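PDB 4FAJ: PrgZ from Enterococcus faecalis, which binds a peptide pheromone outside the cell as a membrane-anchored receptor of the solute-binding protein family and probably takes part in peptide uptake. Local coordinates for residues K252-K257 / K271-V276; A295-E300 / A536-S541; P69-D74 / Q81-L86. One frame throughout, in Å; residues are numbered along the deposited sequence. Where two conformers were deposited one is given.

Contact 1: K252-K257 / K271-V276; sequences KWTISK and KINFQV
Strands 252-257 and 271-276 are antiparallel neighbours in the middle of a four-stranded mixed sheet of the solute-binding protein fold. Strand 61-66 lies beyond 271-276, and strand 239-243 lies beyond 252-257. The buried face carries Trp-253, Ile-255, Ile-272 and Phe-274, and it packs partly against helix 81-90, through Ile-255 and Trp-253. Trp-253 and Phe-274 form a hydrogen-bonded pair, and their side chains cross obliquely. The indole sits in the crowded position between the backbone N and the carbonyl carbon (chi1 56°), which turns its plane over the neighbouring strand. Phe-274 instead has CG anti to its carbonyl carbon. As a result CB of Phe-274 lies over the indole face, 3.7 Å from the centroid of the five-membered ring of Trp-253, a CH-pi contact. The two rings are nearly parallel, with planes at 15°, but slid so far apart that they barely overlap. CZ3 of Trp-253 touches CG2 of Val-276. Ile-255 also has its CG1 in the crowded position, and its CD1 reaches the edge of the Phe-274 ring at CE2, 3.9 Å away. Ile-255 and Ile-272 run side by side, their backbones joined by two straight bonds, N of Ile-255 to O of Ile-272 and the reverse. The opposite face is polar and carries Lys-252, Thr-254, Ser-256, Lys-271, Asn-273 and Gln-275. There a water lies 3.0 Å from OG1 of Thr-254 and also accepts a weak bond from NZ of Lys-271. Ser-256 OG turns to Thr-242 on the next strand. OE1 of Gln-275 takes a weak bond from NZ of Lys-252, and its NE2 bonds to OD2 of Asp-251. Gln-275 bends at chi2 (72°), so that NE2 also donates at 2.9 Å to O of Val-276, on a lone pair and within the amide plane.

Contact 2: A295-E300 / A536-S541; sequences APLAGE and AKLEKS
Three backbone hydrogen bonds tie strand 294-297 to the end of the long strand 528-539 as antiparallel neighbours in the large mixed sheet of this solute-binding protein. Ala-295 and Leu-538 are a hydrogen-bonded pair. N of Ala-295 donates to O of Leu-538 at 3.1 Å, in the carbonyl plane and on a lone pair. N of Leu-538 returns a bond to O of Ala-295 at 2.9 Å. The third bond runs from N of Leu-297 to O of Ala-536, and it meets the carbonyl from 41° above its plane. A water bridges O of Leu-297 and N of Ala-536, accepting from the latter. Lys-537 lies on the face shared with Pro-296. Its CG takes the crowded position (chi1 66°), and the chain then runs extended away from segment 295-300. NZ of Lys-537 forms a salt bridge with OE1 of Glu-539 at 3.1 Å. It also bonds to OH of Tyr-555, so NZ of the buried Lys-537 is held by both residues. On the other face Leu-297 and Leu-538 meet at about a right angle. Helix 280-288 packs against this face through Ile-284 and Tyr-287. Helix 299-305 adds Tyr-305, which touches both leucines. Further on, the chain enters the helix that carries Tyr-301, a zinc ligand. Pro-296 and Ala-298 pack on apolar side chains of the bound peptide, so this edge of the sheet helps line the binding site. The leucine contact is made by one branch: CD1 of Leu-297 rests 3.7 Å from CG of Leu-538.

Contact 3: P69-D74 / Q81-L86; sequences PVQSLD and QTSITL
Residues 69-74, in the loop between strand 61-66 and helix 81-90 of the solute-binding protein fold, are pinned by a serine hydroxyl to the start of that helix. Ser-83 is the pivot. Its OG lies anti to its own carbonyl carbon (chi1 -56°) and points at the loop backbone. There it accepts from two successive N-H groups. N of Gln-71 donates to OG of Ser-83 at 2.8 Å. N of Ser-72 donates to OG of Ser-83 at 3.0 Å. The same OG is also hydrogen-bonded to OD1 of Asp-80, just before the helix. Three partners therefore grip this hydroxyl and hold its rotation. The loop has its own braces. NE2 of Gln-71 curls back to O of Pro-69 at 3.1 Å, from well above that carbonyl plane. OG of Ser-72 accepts from N of Asp-74 at 3.0 Å, an ST turn, and also bonds to Thr-77. Asp-74 forms a salt bridge with Arg-148. Beside the polar clasp lies an apolar patch. In it CG2 of Thr-82 is 4.2 Å from CG2 of Val-70, while the Thr-82 hydroxyl pairs with that of Thr-68. One turn on, Leu-86 touches both Val-70 and Leu-73. The side chains of Leu-86 and Val-70 cross at about a right angle. Leu-73 points its CB away from the helix, yet the end of its side chain returns toward it. On another side of the helix, Gln-81 and Ile-84 pack on apolar side chains of the bound peptide. The two closest apolar approaches share one methyl: CD2 of Leu-86 is 3.7 Å from CG2 of Val-70 and 3.8 Å from CD2 of Leu-73.

In the fold
Contacts 1 and 3 touch, with centres 13 Å apart. The helix and loop of contact 3 lie against the buried face of contact 1. CG2 of Ile-255 packs on CD1 of Leu-86 at 3.6 Å, and CZ2 of Trp-253 meets CG2 of both Val-70 and Thr-82 at 3.8 Å. Contact 2 stands apart: its nearest atoms are about 7 Å from contact 1 and about 10 Å from contact 3. Contacts 2 and 3 both reach the bound peptide, through Pro-296 and Ala-298 and through Gln-81 and Ile-84. Contact 2 also approaches a zinc, about 10 Å from the side chain of Leu-297.

Contact 1: K252-K257 / K271-V276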
loop_
_atom_site.group_PDB
_atom_site.type_symbol
_atom_site.label_atom_id
_atom_site.label_comp_id
_atom_site.label_asym_id
_atom_site.label_seq_id
_atom_site.Cartn_x
_atom_site.Cartn_y
_atom_site.Cartn_z
ATOM N N LYS A 252 -19.106 7.232 4.078
ATOM C CA LYS A 252 -19.665 7.413 2.734
ATOM C C LYS A 252 -18.971 8.547 2.010
ATOM O O LYS A 252 -18.624 9.549 2.623
ATOM C CB LYS A 252 -21.126 7.821 2.826
ATOM C CG LYS A 252 -22.032 6.794 3.352
ATOM C CD LYS A 252 -23.451 7.336 3.326
ATOM C CE LYS A 252 -24.437 6.260 3.687
ATOM N NZ LYS A 252 -24.207 5.740 5.039
ATOM N N TRP A 253 -18.783 8.391 0.703
ATOM C CA TRP A 253 -18.400 9.510 -0.149
ATOM C C TRP A 253 -18.847 9.288 -1.588
ATOM O O TRP A 253 -19.190 8.160 -1.990
ATOM C CB TRP A 253 -16.896 9.816 -0.050
ATOM C CG TRP A 253 -15.998 8.679 -0.358
ATOM C CD1 TRP A 253 -15.426 8.390 -1.561
ATOM C CD2 TRP A 253 -15.543 7.681 0.553
ATOM N NE1 TRP A 253 -14.648 7.266 -1.459
ATOM C CE2 TRP A 253 -14.710 6.804 -0.173
ATOM C CE3 TRP A 253 -15.766 7.432 1.912
ATOM C CZ2 TRP A 253 -14.087 5.708 0.419
ATOM C CZ3 TRP A 253 -15.160 6.333 2.494
ATOM C CH2 TRP A 253 -14.325 5.491 1.753
ATOM N N THR A 254 -18.863 10.370 -2.356
ATOM C CA THR A 254 -19.290 10.339 -3.757
ATOM C C THR A 254 -18.298 11.094 -4.644
ATOM O O THR A 254 -17.805 12.168 -4.272
ATOM C CB THR A 254 -20.700 10.986 -3.938
ATOM O OG1 THR A 254 -21.686 10.251 -3.188
ATOM C CG2 THR A 254 -21.095 11.018 -5.420
ATOM N N ILE A 255 -17.996 10.518 -5.811
ATOM C CA ILE A 255 -17.211 11.203 -6.836
ATOM C C ILE A 255 -18.075 11.326 -8.083
ATOM O O ILE A 255 -18.940 10.488 -8.330
ATOM C CB ILE A 255 -15.858 10.480 -7.148
ATOM C CG1 ILE A 255 -16.099 9.143 -7.875
ATOM C CG2 ILE A 255 -15.067 10.272 -5.850
ATOM C CD1 ILE A 255 -14.825 8.265 -8.099
ATOM N N SER A 256 -17.838 12.380 -8.861
ATOM C CA SER A 256 -18.671 12.690 -10.019
ATOM C C SER A 256 -17.787 13.035 -11.213
ATOM O O SER A 256 -16.690 13.568 -11.044
ATOM C CB SER A 256 -19.588 13.871 -9.695
ATOM O OG SER A 256 -20.433 13.568 -8.600
ATOM N N LYS A 257 -18.270 12.763 -12.419
ATOM C CA LYS A 257 -17.470 13.002 -13.612
ATOM C C LYS A 257 -16.929 14.434 -13.669
ATOM O O LYS A 257 -17.675 15.391 -13.499
ATOM C CB LYS A 257 -18.264 12.704 -14.888
ATOM C CG LYS A 257 -17.438 12.931 -16.156
ATOM C CD LYS A 257 -18.179 12.490 -17.415
ATOM C CE LYS A 257 -17.542 13.102 -18.654
ATOM N NZ LYS A 257 -17.861 12.346 -19.902
ATOM N N LYS A 271 -21.685 9.393 -11.693
ATOM C CA LYS A 271 -21.151 9.371 -10.339
ATOM C C LYS A 271 -21.036 7.960 -9.802
ATOM O O LYS A 271 -21.726 7.033 -10.250
ATOM C CB LYS A 271 -21.971 10.236 -9.376
ATOM C CG LYS A 271 -23.451 9.991 -9.400
ATOM C CD LYS A 271 -24.170 10.681 -8.207
ATOM C CE LYS A 271 -24.506 9.660 -7.113
ATOM N NZ LYS A 271 -24.855 10.246 -5.771
ATOM N N ILE A 272 -20.132 7.823 -8.841
ATOM C CA ILE A 272 -19.905 6.584 -8.140
ATOM C C ILE A 272 -19.935 6.911 -6.654
ATOM O O ILE A 272 -19.244 7.830 -6.209
ATOM C CB ILE A 272 -18.541 5.953 -8.523
ATOM C CG1 ILE A 272 -18.325 5.988 -10.037
ATOM C CG2 ILE A 272 -18.450 4.534 -7.987
ATOM C CD1 ILE A 272 -16.961 5.474 -10.480
ATOM N N ASN A 273 -20.767 6.185 -5.915
ATOM C CA ASN A 273 -20.867 6.296 -4.457
ATOM C C ASN A 273 -20.024 5.219 -3.790
ATOM O O ASN A 273 -19.823 4.146 -4.356
ATOM C CB ASN A 273 -22.331 6.157 -4.018
ATOM C CG ASN A 273 -23.250 7.139 -4.723
ATOM O OD1 ASN A 273 -24.133 6.748 -5.502
ATOM N ND2 ASN A 273 -23.031 8.416 -4.479
ATOM N N PHE A 274 -19.505 5.504 -2.595
ATOM C CA PHE A 274 -18.733 4.515 -1.842
ATOM C C PHE A 274 -19.298 4.376 -0.431
ATOM O O PHE A 274 -19.712 5.371 0.166
ATOM C CB PHE A 274 -17.258 4.900 -1.793
ATOM C CG PHE A 274 -16.602 4.905 -3.147
ATOM C CD1 PHE A 274 -15.919 3.785 -3.608
ATOM C CD2 PHE A 274 -16.702 6.016 -3.973
ATOM C CE1 PHE A 274 -15.333 3.775 -4.866
ATOM C CE2 PHE A 274 -16.112 6.015 -5.234
ATOM C CZ PHE A 274 -15.432 4.878 -5.680
ATOM N N GLN A 275 -19.316 3.141 0.074
ATOM C CA GLN A 275 -19.788 2.821 1.414
ATOM C C GLN A 275 -18.779 1.910 2.104
ATOM O O GLN A 275 -18.413 0.876 1.556
ATOM C CB GLN A 275 -21.143 2.113 1.332
ATOM C CG GLN A 275 -21.587 1.444 2.628
ATOM C CD GLN A 275 -22.002 2.439 3.676
ATOM O OE1 GLN A 275 -22.947 3.195 3.474
ATOM N NE2 GLN A 275 -21.293 2.454 4.808
ATOM N N VAL A 276 -18.341 2.277 3.306
ATOM C CA VAL A 276 -17.436 1.425 4.068
ATOM C C VAL A 276 -18.213 0.203 4.562
ATOM O O VAL A 276 -19.321 0.331 5.081
ATOM C CB VAL A 276 -16.781 2.161 5.266
ATOM C CG1 VAL A 276 -15.912 1.204 6.070
ATOM C CG2 VAL A 276 -15.937 3.335 4.775
HETATM O O HOH W 1 -23.893 12.277 -3.599
#

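Contact 2: A295-E300 / A536-S541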
loop_
_atom_site.group_PDB
_atom_site.type_symbol
_atom_site.label_atom_id
_atom_site.label_comp_id
_atom_site.label_asym_id
_atom_site.label_seq_id
_atom_site.Cartn_x
_atom_site.Cartn_y
_atom_site.Cartn_z
ATOM N N ALA A 295 -19.836 -6.520 -2.979
ATOM C CA ALA A 295 -19.778 -6.939 -1.589
ATOM C C ALA A 295 -18.520 -7.758 -1.347
ATOM O O ALA A 295 -18.288 -8.747 -2.045
ATOM C CB ALA A 295 -21.018 -7.756 -1.220
ATOM N N PRO A 296 -17.699 -7.363 -0.355
ATOM C CA PRO A 296 -16.511 -8.158 -0.061
ATOM C C PRO A 296 -16.889 -9.462 0.632
ATOM O O PRO A 296 -17.941 -9.531 1.294
ATOM C CB PRO A 296 -15.715 -7.253 0.886
ATOM C CG PRO A 296 -16.764 -6.474 1.590
ATOM C CD PRO A 296 -17.792 -6.189 0.531
ATOM N N LEU A 297 -16.049 -10.480 0.462
ATOM C CA LEU A 297 -16.302 -11.819 1.012
ATOM C C LEU A 297 -15.074 -12.453 1.683
ATOM O O LEU A 297 -13.943 -12.265 1.244
ATOM C CB LEU A 297 -16.775 -12.750 -0.107
ATOM C CG LEU A 297 -18.089 -12.417 -0.809
ATOM C CD1 LEU A 297 -18.294 -13.306 -2.033
ATOM C CD2 LEU A 297 -19.278 -12.531 0.142
ATOM N N ALA A 298 -15.327 -13.219 2.747
ATOM C CA ALA A 298 -14.314 -14.035 3.414
ATOM C C ALA A 298 -14.999 -15.079 4.289
ATOM O O ALA A 298 -16.199 -14.995 4.511
ATOM C CB ALA A 298 -13.412 -13.166 4.260
ATOM N N GLY A 299 -14.225 -16.043 4.785
ATOM C CA GLY A 299 -14.719 -17.085 5.698
ATOM C C GLY A 299 -15.971 -17.800 5.231
ATOM O O GLY A 299 -16.104 -18.140 4.060
ATOM N N GLU A 300 -16.897 -18.035 6.159
ATOM C CA GLU A 300 -18.126 -18.750 5.847
ATOM C C GLU A 300 -18.934 -18.071 4.730
ATOM O O GLU A 300 -19.597 -18.752 3.953
ATOM C CB GLU A 300 -18.960 -18.920 7.115
ATOM C CG GLU A 300 -20.315 -19.600 6.943
ATOM C CD GLU A 300 -20.239 -21.072 6.531
ATOM O OE1 GLU A 300 -19.139 -21.685 6.600
ATOM O OE2 GLU A 300 -21.302 -21.615 6.143
ATOM N N ALA A 536 -11.777 -11.322 -2.568
ATOM C CA ALA A 536 -12.971 -12.031 -3.033
ATOM C C ALA A 536 -14.181 -11.165 -2.822
ATOM O O ALA A 536 -14.294 -10.458 -1.815
ATOM C CB ALA A 536 -13.158 -13.354 -2.316
ATOM N N LYS A 537 -15.104 -11.244 -3.766
ATOM C CA LYS A 537 -16.263 -10.367 -3.748
ATOM C C LYS A 537 -17.336 -10.824 -4.703
ATOM O O LYS A 537 -17.065 -11.589 -5.620
ATOM C CB LYS A 537 -15.839 -8.941 -4.129
ATOM C CG LYS A 537 -15.352 -8.781 -5.559
ATOM C CD LYS A 537 -14.771 -7.396 -5.754
ATOM C CE LYS A 537 -14.418 -7.104 -7.188
ATOM N NZ LYS A 537 -14.094 -5.635 -7.334
ATOM N N LEU A 538 -18.552 -10.339 -4.473
ATOM C CA LEU A 538 -19.610 -10.389 -5.456
ATOM C C LEU A 538 -19.581 -9.071 -6.201
ATOM O O LEU A 538 -19.321 -8.035 -5.605
ATOM C CB LEU A 538 -20.964 -10.553 -4.775
ATOM C CG LEU A 538 -21.134 -11.808 -3.925
ATOM C CD1 LEU A 538 -22.460 -11.768 -3.151
ATOM C CD2 LEU A 538 -21.032 -13.056 -4.808
ATOM N N GLU A 539 -19.849 -9.095 -7.505
ATOM C CA GLU A 539 -19.977 -7.854 -8.263
ATOM C C GLU A 539 -21.089 -7.988 -9.286
ATOM O O GLU A 539 -21.178 -8.990 -9.982
ATOM C CB GLU A 539 -18.644 -7.486 -8.928
ATOM C CG GLU A 539 -18.688 -6.171 -9.691
ATOM C CD GLU A 539 -17.308 -5.607 -9.960
ATOM O OE1 GLU A 539 -16.653 -5.163 -8.996
ATOM O OE2 GLU A 539 -16.882 -5.610 -11.137
ATOM N N LYS A 540 -21.960 -6.989 -9.354
ATOM C CA LYS A 540 -23.130 -7.085 -10.223
ATOM C C LYS A 540 -22.640 -7.197 -11.666
ATOM O O LYS A 540 -21.668 -6.538 -12.051
ATOM C CB LYS A 540 -24.059 -5.878 -10.049
ATOM C CG LYS A 540 -24.646 -5.702 -8.641
ATOM C CD LYS A 540 -25.766 -6.685 -8.345
ATOM C CE LYS A 540 -26.350 -6.460 -6.940
ATOM N NZ LYS A 540 -27.506 -7.346 -6.652
ATOM N N SER A 541 -23.328 -8.033 -12.442
ATOM C CA SER A 541 -22.986 -8.307 -13.844
ATOM C C SER A 541 -22.989 -7.049 -14.704
ATOM O O SER A 541 -22.199 -6.933 -15.639
ATOM C CB SER A 541 -23.981 -9.308 -14.438
ATOM O OG SER A 541 -24.096 -10.466 -13.631
HETATM O O HOH W 2 -11.908 -10.623 0.237
#

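Contact 3: P69-D74 / Q81-L86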
loop_
_atom_site.group_PDB
_atom_site.type_symbol
_atom_site.label_atom_id
_atom_site.label_comp_id
_atom_site.label_asym_id
_atom_site.label_seq_id
_atom_site.Cartn_x
_atom_site.Cartn_y
_atom_site.Cartn_z
ATOM N N PRO A 69 -12.510 4.414 6.209
ATOM C CA PRO A 69 -12.683 5.793 5.748
ATOM C C PRO A 69 -11.449 6.294 5.012
ATOM O O PRO A 69 -10.366 5.730 5.149
ATOM C CB PRO A 69 -12.885 6.584 7.042
ATOM C CG PRO A 69 -13.354 5.525 8.064
ATOM C CD PRO A 69 -12.569 4.322 7.680
ATOM N N VAL A 70 -11.630 7.338 4.216
ATOM C CA VAL A 70 -10.514 8.012 3.567
ATOM C C VAL A 70 -9.643 8.618 4.653
ATOM O O VAL A 70 -10.165 9.186 5.598
ATOM C CB VAL A 70 -11.029 9.098 2.612
ATOM C CG1 VAL A 70 -9.897 10.018 2.170
ATOM C CG2 VAL A 70 -11.716 8.445 1.400
ATOM N N GLN A 71 -8.325 8.471 4.532
ATOM C CA GLN A 71 -7.382 8.975 5.524
ATOM C C GLN A 71 -6.633 10.246 5.074
ATOM O O GLN A 71 -6.334 11.106 5.903
ATOM C CB GLN A 71 -6.361 7.904 5.865
ATOM C CG GLN A 71 -6.952 6.620 6.365
ATOM C CD GLN A 71 -7.649 6.804 7.692
ATOM O OE1 GLN A 71 -7.053 7.305 8.640
ATOM N NE2 GLN A 71 -8.905 6.399 7.768
ATOM N N SER A 72 -6.353 10.362 3.774
ATOM C CA SER A 72 -5.668 11.523 3.222
ATOM C C SER A 72 -6.220 11.900 1.842
ATOM O O SER A 72 -6.622 11.024 1.064
ATOM C CB SER A 72 -4.156 11.245 3.130
ATOM O OG SER A 72 -3.478 12.285 2.450
ATOM N N LEU A 73 -6.250 13.202 1.565
ATOM C CA LEU A 73 -6.567 13.730 0.242
ATOM C C LEU A 73 -5.351 14.419 -0.396
ATOM O O LEU A 73 -5.497 15.179 -1.363
ATOM C CB LEU A 73 -7.736 14.712 0.336
ATOM C CG LEU A 73 -9.040 14.191 0.927
ATOM C CD1 LEU A 73 -10.044 15.334 1.067
ATOM C CD2 LEU A 73 -9.595 13.092 0.046
ATOM N N ASP A 74 -4.165 14.160 0.147
ATOM C CA ASP A 74 -2.929 14.814 -0.292
ATOM C C ASP A 74 -1.922 13.763 -0.780
ATOM O O ASP A 74 -1.458 12.928 0.005
ATOM C CB ASP A 74 -2.340 15.628 0.857
ATOM C CG ASP A 74 -1.086 16.418 0.465
ATOM O OD1 ASP A 74 -0.613 16.357 -0.695
ATOM O OD2 ASP A 74 -0.553 17.112 1.355
ATOM N N GLN A 81 -4.483 2.134 1.305
ATOM C CA GLN A 81 -5.177 1.736 0.083
ATOM C C GLN A 81 -6.437 2.523 -0.204
ATOM O O GLN A 81 -6.669 2.879 -1.348
ATOM C CB GLN A 81 -5.515 0.231 0.041
ATOM C CG GLN A 81 -6.195 -0.233 -1.314
ATOM C CD GLN A 81 -5.368 0.040 -2.620
ATOM O OE1 GLN A 81 -5.600 1.038 -3.346
ATOM N NE2 GLN A 81 -4.428 -0.861 -2.930
ATOM N N THR A 82 -7.268 2.794 0.801
ATOM C CA THR A 82 -8.523 3.526 0.532
ATOM C C THR A 82 -8.263 4.933 -0.010
ATOM O O THR A 82 -8.904 5.364 -0.976
ATOM C CB THR A 82 -9.411 3.649 1.773
ATOM O OG1 THR A 82 -9.694 2.344 2.309
ATOM C CG2 THR A 82 -10.725 4.381 1.448
ATOM N N SER A 83 -7.351 5.659 0.624
ATOM C CA SER A 83 -7.003 7.006 0.150
ATOM C C SER A 83 -6.371 6.962 -1.249
ATOM O O SER A 83 -6.643 7.816 -2.095
ATOM C CB SER A 83 -6.045 7.679 1.119
ATOM O OG SER A 83 -6.574 7.714 2.428
ATOM N N ILE A 84 -5.543 5.956 -1.497
ATOM C CA ILE A 84 -4.816 5.859 -2.760
ATOM C C ILE A 84 -5.733 5.499 -3.932
ATOM O O ILE A 84 -5.617 6.099 -4.999
ATOM C CB ILE A 84 -3.612 4.920 -2.629
ATOM C CG1 ILE A 84 -2.503 5.645 -1.863
ATOM C CG2 ILE A 84 -3.115 4.466 -3.998
ATOM C CD1 ILE A 84 -1.339 4.745 -1.476
ATOM N N THR A 85 -6.649 4.549 -3.741
ATOM C CA THR A 85 -7.693 4.305 -4.741
ATOM C C THR A 85 -8.542 5.554 -5.064
ATOM O O THR A 85 -8.829 5.836 -6.241
ATOM C CB THR A 85 -8.612 3.134 -4.320
ATOM O OG1 THR A 85 -7.879 1.902 -4.427
ATOM C CG2 THR A 85 -9.862 3.060 -5.225
ATOM N N LEU A 86 -8.931 6.316 -4.041
ATOM C CA LEU A 86 -9.686 7.538 -4.301
ATOM C C LEU A 86 -8.846 8.515 -5.127
ATOM O O LEU A 86 -9.312 9.050 -6.134
ATOM C CB LEU A 86 -10.118 8.216 -3.012
ATOM C CG LEU A 86 -10.785 9.583 -3.188
ATOM C CD1 LEU A 86 -12.039 9.478 -4.044
ATOM C CD2 LEU A 86 -11.093 10.160 -1.800
#